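PDB 2Z4T: beta-galactoside alpha-2,6-sialyltransferase from Photobacterium sp., which probably transfers sialic acid from CMP-sialic acid to the galactose of acceptor sugars such as lactose, forming an alpha-2,6 linkage. Local coordinates for residues S352-W365 with S397-I411. Sequence-based numbering, arbitrary orientation.
With C5P (cytidine-5'-monophosphate), chain C; GAL (beta-D-galactopyranose), chain B; GLC (alpha-D-glucopyranose), chain D.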
# COMPACT_ATOMS: atom_id res chain seq x y z
N SER A 352 22.87 19.11 15.93
CA SER A 352 23.30 19.06 17.31
C SER A 352 24.34 17.95 17.52
O SER A 352 24.37 16.96 16.79
CB SER A 352 22.08 18.92 18.22
OG SER A 352 22.44 18.49 19.51
N ASN A 353 25.22 18.14 18.49
CA ASN A 353 26.11 17.07 18.97
C ASN A 353 25.37 15.83 19.47
O ASN A 353 25.88 14.72 19.36
CB ASN A 353 26.98 17.59 20.12
CG ASN A 353 27.99 18.60 19.67
OD1 ASN A 353 28.24 19.59 20.35
ND2 ASN A 353 28.58 18.37 18.49
N LEU A 354 24.18 16.03 20.04
CA LEU A 354 23.48 14.98 20.77
C LEU A 354 22.98 13.88 19.82
O LEU A 354 22.61 14.18 18.67
CB LEU A 354 22.32 15.56 21.61
CG LEU A 354 22.65 16.77 22.51
CD1 LEU A 354 21.47 17.12 23.43
CD2 LEU A 354 23.92 16.56 23.33
N PRO A 355 22.99 12.61 20.29
CA PRO A 355 22.37 11.53 19.52
C PRO A 355 20.89 11.83 19.43
O PRO A 355 20.39 12.61 20.23
CB PRO A 355 22.61 10.29 20.39
CG PRO A 355 22.81 10.85 21.80
CD PRO A 355 23.56 12.13 21.57
N ASN A 356 20.19 11.26 18.46
CA ASN A 356 18.78 11.59 18.25
C ASN A 356 17.81 10.51 18.67
O ASN A 356 18.02 9.32 18.40
CB ASN A 356 18.56 11.96 16.79
CG ASN A 356 19.60 12.91 16.29
OD1 ASN A 356 19.84 13.96 16.90
ND2 ASN A 356 20.28 12.55 15.22
N PHE A 357 16.74 10.94 19.33
CA PHE A 357 15.75 10.06 19.90
C PHE A 357 14.41 10.36 19.24
O PHE A 357 14.01 11.52 19.17
CB PHE A 357 15.67 10.31 21.41
CG PHE A 357 14.42 9.79 22.07
CD1 PHE A 357 13.94 8.50 21.80
CD2 PHE A 357 13.76 10.56 23.01
CE1 PHE A 357 12.79 8.02 22.43
CE2 PHE A 357 12.62 10.09 23.66
CZ PHE A 357 12.13 8.82 23.37
N VAL A 358 13.75 9.33 18.72
CA VAL A 358 12.41 9.49 18.19
C VAL A 358 11.44 8.79 19.12
O VAL A 358 11.59 7.60 19.39
CB VAL A 358 12.23 8.92 16.74
CG1 VAL A 358 10.74 8.95 16.31
CG2 VAL A 358 13.08 9.69 15.74
N PHE A 359 10.46 9.53 19.63
CA PHE A 359 9.38 8.92 20.36
C PHE A 359 8.26 8.63 19.37
O PHE A 359 7.86 9.55 18.63
CB PHE A 359 8.87 9.80 21.50
CG PHE A 359 7.63 9.27 22.15
CD1 PHE A 359 7.71 8.35 23.18
CD2 PHE A 359 6.37 9.66 21.69
CE1 PHE A 359 6.55 7.83 23.76
CE2 PHE A 359 5.20 9.16 22.26
CZ PHE A 359 5.29 8.24 23.30
N THR A 360 7.76 7.39 19.35
CA THR A 360 6.65 7.04 18.47
C THR A 360 5.34 7.01 19.24
O THR A 360 5.24 6.33 20.27
CB THR A 360 6.87 5.69 17.72
OG1 THR A 360 6.90 4.59 18.64
CG2 THR A 360 8.16 5.71 16.96
N GLY A 361 4.33 7.75 18.76
CA GLY A 361 3.07 7.88 19.51
C GLY A 361 2.01 6.89 19.09
O GLY A 361 2.23 6.09 18.19
N THR A 362 0.86 6.95 19.75
CA THR A 362 -0.28 6.13 19.37
C THR A 362 -1.57 6.98 19.30
O THR A 362 -1.55 8.17 19.59
CB THR A 362 -0.49 4.94 20.35
OG1 THR A 362 -1.37 3.98 19.75
CG2 THR A 362 -1.08 5.41 21.68
N THR A 363 -2.67 6.34 18.93
CA THR A 363 -3.95 7.02 18.97
C THR A 363 -4.99 6.09 19.54
O THR A 363 -4.71 4.90 19.68
CB THR A 363 -4.38 7.49 17.56
OG1 THR A 363 -5.49 8.38 17.70
CG2 THR A 363 -4.77 6.31 16.66
N VAL A 364 -6.18 6.60 19.87
CA VAL A 364 -7.29 5.74 20.27
C VAL A 364 -8.29 5.64 19.14
O VAL A 364 -8.76 6.67 18.65
CB VAL A 364 -8.16 6.32 21.40
CG1 VAL A 364 -8.47 5.21 22.42
CG2 VAL A 364 -7.56 7.58 22.03
N TRP A 365 -8.64 4.41 18.76
CA TRP A 365 -9.78 4.19 17.85
C TRP A 365 -11.09 4.06 18.66
O TRP A 365 -11.09 3.53 19.78
CB TRP A 365 -9.56 2.95 16.97
CG TRP A 365 -8.26 2.93 16.17
CD1 TRP A 365 -7.33 1.92 16.15
CD2 TRP A 365 -7.78 3.94 15.26
NE1 TRP A 365 -6.29 2.24 15.31
CE2 TRP A 365 -6.54 3.46 14.74
CE3 TRP A 365 -8.25 5.19 14.85
CZ2 TRP A 365 -5.78 4.19 13.81
CZ3 TRP A 365 -7.48 5.93 13.93
CH2 TRP A 365 -6.26 5.42 13.43
N SER A 397 21.78 12.62 27.27
CA SER A 397 20.93 13.63 26.64
C SER A 397 20.81 13.39 25.12
O SER A 397 21.81 13.10 24.44
CB SER A 397 21.45 15.02 26.91
OG SER A 397 22.00 15.10 28.20
N TYR A 398 19.59 13.54 24.61
CA TYR A 398 19.26 13.32 23.20
C TYR A 398 18.54 14.53 22.66
O TYR A 398 17.87 15.22 23.41
CB TYR A 398 18.30 12.15 23.06
CG TYR A 398 18.94 10.80 23.17
CD1 TYR A 398 19.26 10.06 22.04
CD2 TYR A 398 19.26 10.27 24.43
CE1 TYR A 398 19.86 8.81 22.15
CE2 TYR A 398 19.87 9.03 24.55
CZ TYR A 398 20.16 8.31 23.41
OH TYR A 398 20.77 7.09 23.53
N ASP A 399 18.65 14.77 21.36
CA ASP A 399 17.71 15.63 20.68
C ASP A 399 16.41 14.85 20.53
O ASP A 399 16.39 13.69 20.10
CB ASP A 399 18.24 16.01 19.31
CG ASP A 399 19.50 16.87 19.39
OD1 ASP A 399 19.51 17.82 20.19
OD2 ASP A 399 20.45 16.59 18.62
N LEU A 400 15.32 15.53 20.89
CA LEU A 400 14.01 14.94 20.97
C LEU A 400 13.25 15.10 19.66
O LEU A 400 13.09 16.22 19.18
CB LEU A 400 13.24 15.61 22.11
CG LEU A 400 11.82 15.15 22.41
CD1 LEU A 400 11.74 13.64 22.66
CD2 LEU A 400 11.31 15.93 23.61
N PHE A 401 12.77 13.97 19.11
CA PHE A 401 11.98 13.90 17.87
C PHE A 401 10.67 13.17 18.10
O PHE A 401 10.59 12.25 18.93
CB PHE A 401 12.78 13.21 16.77
CG PHE A 401 13.95 14.02 16.27
CD1 PHE A 401 13.88 14.70 15.07
CD2 PHE A 401 15.11 14.11 17.01
CE1 PHE A 401 14.93 15.45 14.60
CE2 PHE A 401 16.19 14.87 16.57
CZ PHE A 401 16.09 15.56 15.35
N PHE A 402 9.63 13.57 17.37
CA PHE A 402 8.31 12.98 17.55
C PHE A 402 7.71 12.46 16.26
O PHE A 402 7.77 13.12 15.24
CB PHE A 402 7.37 13.98 18.23
CG PHE A 402 5.93 13.52 18.36
CD1 PHE A 402 5.59 12.41 19.14
CD2 PHE A 402 4.91 14.22 17.73
CE1 PHE A 402 4.27 12.00 19.27
CE2 PHE A 402 3.59 13.83 17.86
CZ PHE A 402 3.26 12.72 18.64
N LYS A 403 7.11 11.27 16.34
CA LYS A 403 6.34 10.64 15.26
C LYS A 403 5.14 10.05 16.03
O LYS A 403 5.22 8.88 16.40
CB LYS A 403 7.23 9.52 14.72
CG LYS A 403 6.66 8.69 13.58
CD LYS A 403 6.22 9.63 12.46
CE LYS A 403 5.44 8.92 11.46
NZ LYS A 403 4.07 8.61 11.85
N GLY A 404 3.98 10.71 16.26
CA GLY A 404 2.93 11.08 15.32
C GLY A 404 2.63 9.69 14.79
O GLY A 404 3.02 9.46 13.66
N HIS A 405 1.82 8.82 15.41
CA HIS A 405 0.48 8.41 14.92
C HIS A 405 -0.29 9.18 13.84
O HIS A 405 -0.78 10.27 14.08
CB HIS A 405 -0.41 7.69 15.93
CG HIS A 405 -1.07 6.46 15.37
ND1 HIS A 405 -2.07 6.52 14.42
CD2 HIS A 405 -0.85 5.14 15.60
CE1 HIS A 405 -2.43 5.29 14.09
NE2 HIS A 405 -1.71 4.44 14.80
N PRO A 406 -0.35 8.60 12.64
CA PRO A 406 -1.07 9.22 11.50
C PRO A 406 -2.49 9.65 11.85
O PRO A 406 -2.92 10.71 11.41
CB PRO A 406 -1.08 8.11 10.44
CG PRO A 406 0.13 7.26 10.75
CD PRO A 406 0.34 7.35 12.27
N GLY A 407 -3.18 8.85 12.67
CA GLY A 407 -4.52 9.17 13.14
C GLY A 407 -4.59 9.81 14.52
O GLY A 407 -5.62 9.74 15.19
N GLY A 408 -3.50 10.44 14.96
CA GLY A 408 -3.44 10.97 16.32
C GLY A 408 -4.25 12.23 16.56
O GLY A 408 -4.72 12.48 17.68
N GLY A 409 -4.40 13.04 15.51
CA GLY A 409 -5.22 14.23 15.56
C GLY A 409 -4.82 15.11 16.72
O GLY A 409 -3.65 15.50 16.83
N ILE A 410 -5.77 15.39 17.60
CA ILE A 410 -5.56 16.32 18.69
C ILE A 410 -4.56 15.79 19.71
O ILE A 410 -4.01 16.57 20.48
CB ILE A 410 -6.92 16.78 19.32
CG1 ILE A 410 -7.00 18.32 19.38
CG2 ILE A 410 -7.22 16.08 20.66
CD1 ILE A 410 -6.15 19.06 20.53
N ILE A 411 -4.30 14.48 19.70
CA ILE A 411 -3.29 13.88 20.59
C ILE A 411 -1.90 14.38 20.22
O ILE A 411 -1.10 14.75 21.09
CB ILE A 411 -3.28 12.34 20.51
CG1 ILE A 411 -4.61 11.78 20.99
CG2 ILE A 411 -2.12 11.77 21.32
CD1 ILE A 411 -4.72 10.30 20.83
O3P C5P C . 0.21 2.04 15.76
P C5P C . -0.40 1.16 14.74
O1P C5P C . -1.79 1.70 14.44
O2P C5P C . -0.23 -0.31 15.05
O5' C5P C . 0.49 1.36 13.44
C5' C5P C . 0.06 0.95 12.16
C4' C5P C . 0.98 1.68 11.19
O4' C5P C . 0.83 3.09 11.33
C3' C5P C . 2.46 1.45 11.46
O3' C5P C . 2.98 0.31 10.77
C2' C5P C . 3.07 2.69 10.87
O2' C5P C . 3.03 2.63 9.44
C1' C5P C . 2.09 3.76 11.19
N1 C5P C . 2.49 4.47 12.41
C2 C5P C . 3.49 5.48 12.32
N3 C5P C . 3.87 6.16 13.42
C4 C5P C . 3.32 5.89 14.64
C5 C5P C . 2.33 4.89 14.76
C6 C5P C . 1.92 4.19 13.61
O2 C5P C . 4.03 5.75 11.24
N4 C5P C . 3.72 6.61 15.72
C1 GAL B . -10.28 1.94 12.64
C2 GAL B . -10.95 0.58 12.46
C3 GAL B . -10.02 -0.52 12.96
C4 GAL B . -8.63 -0.38 12.34
C5 GAL B . -8.08 1.05 12.48
C6 GAL B . -6.79 1.28 11.68
O2 GAL B . -12.20 0.57 13.13
O3 GAL B . -10.56 -1.80 12.67
O4 GAL B . -8.71 -0.75 10.98
O5 GAL B . -9.03 1.95 11.98
O6 GAL B . -5.70 0.54 12.19
C1 GLC D . -11.96 6.94 11.94
C2 GLC D . -10.52 6.56 11.57
C3 GLC D . -10.46 5.05 11.33
C4 GLC D . -11.06 4.24 12.49
C5 GLC D . -12.45 4.81 12.87
C6 GLC D . -13.25 4.22 14.05
O1 GLC D . -12.87 6.58 10.91
O2 GLC D . -10.06 7.21 10.41
O3 GLC D . -9.14 4.68 11.03
O4 GLC D . -11.14 2.89 12.07
O5 GLC D . -12.33 6.21 13.10
O6 GLC D . -12.59 3.21 14.79
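Phe357 N donates to Asp399 O and Phe401 N to Phe357 O, two of six backbone bonds, from Pro355 to Gly361, that join strand 356-360 and its flanks to strand 399-403. The strands run parallel and belong to a beta-alpha-beta unit, with helix 371-386 as the crossover, in the six-stranded parallel sheet of one Rossmann-like half of this GT-B enzyme. Phe359 packs on the crossover helix and Phe402 on helix 410-417, the two rings side by side with Phe402 CD1 at the edge of the Phe359 ring. At the N-terminal ends of the strands, Pro355 CG sits over a face of the Tyr398 ring, 3.8 Å from its centroid. Close by, Ser352, Leu354, Asn356 and Asp399 supply four of the five residues of a magnesium site, completed by Tyr349.

The C-terminal ends hold CMP. Its N4 gives one proton to Gly361 O (2.9 Å) and another to Lys403 O (2.8 Å), so the two strand ends read the cytosine amino group together. The Lys403 ammonium is modelled near the base O2, a weak bond, and Ser427 O, but its exact place is doubtful.

His405 is worth following outward. CB rests on the backbone of Thr362, 3.6 Å from Thr362 C. CG and CD2 come up to the base at C5P C5, while ND1 accepts from Gly407 N (3.1 Å), a donor lying near the ring plane, which helps fix the ring's rotation. CE1 meets Trp365 CZ2 at 3.5 Å. Thr363 CG2 covers one His405 face; with OG1 anti to the backbone N (chi1 -168°), Thr363 also bonds Gly407 O from above the carbonyl plane. The indole carries galactose C5 over one face and Thr363 CG2 over the opposite one. At the tip, His405 NE2 donates to C5P O1P at 2.8 Å, nearly straight at 171°.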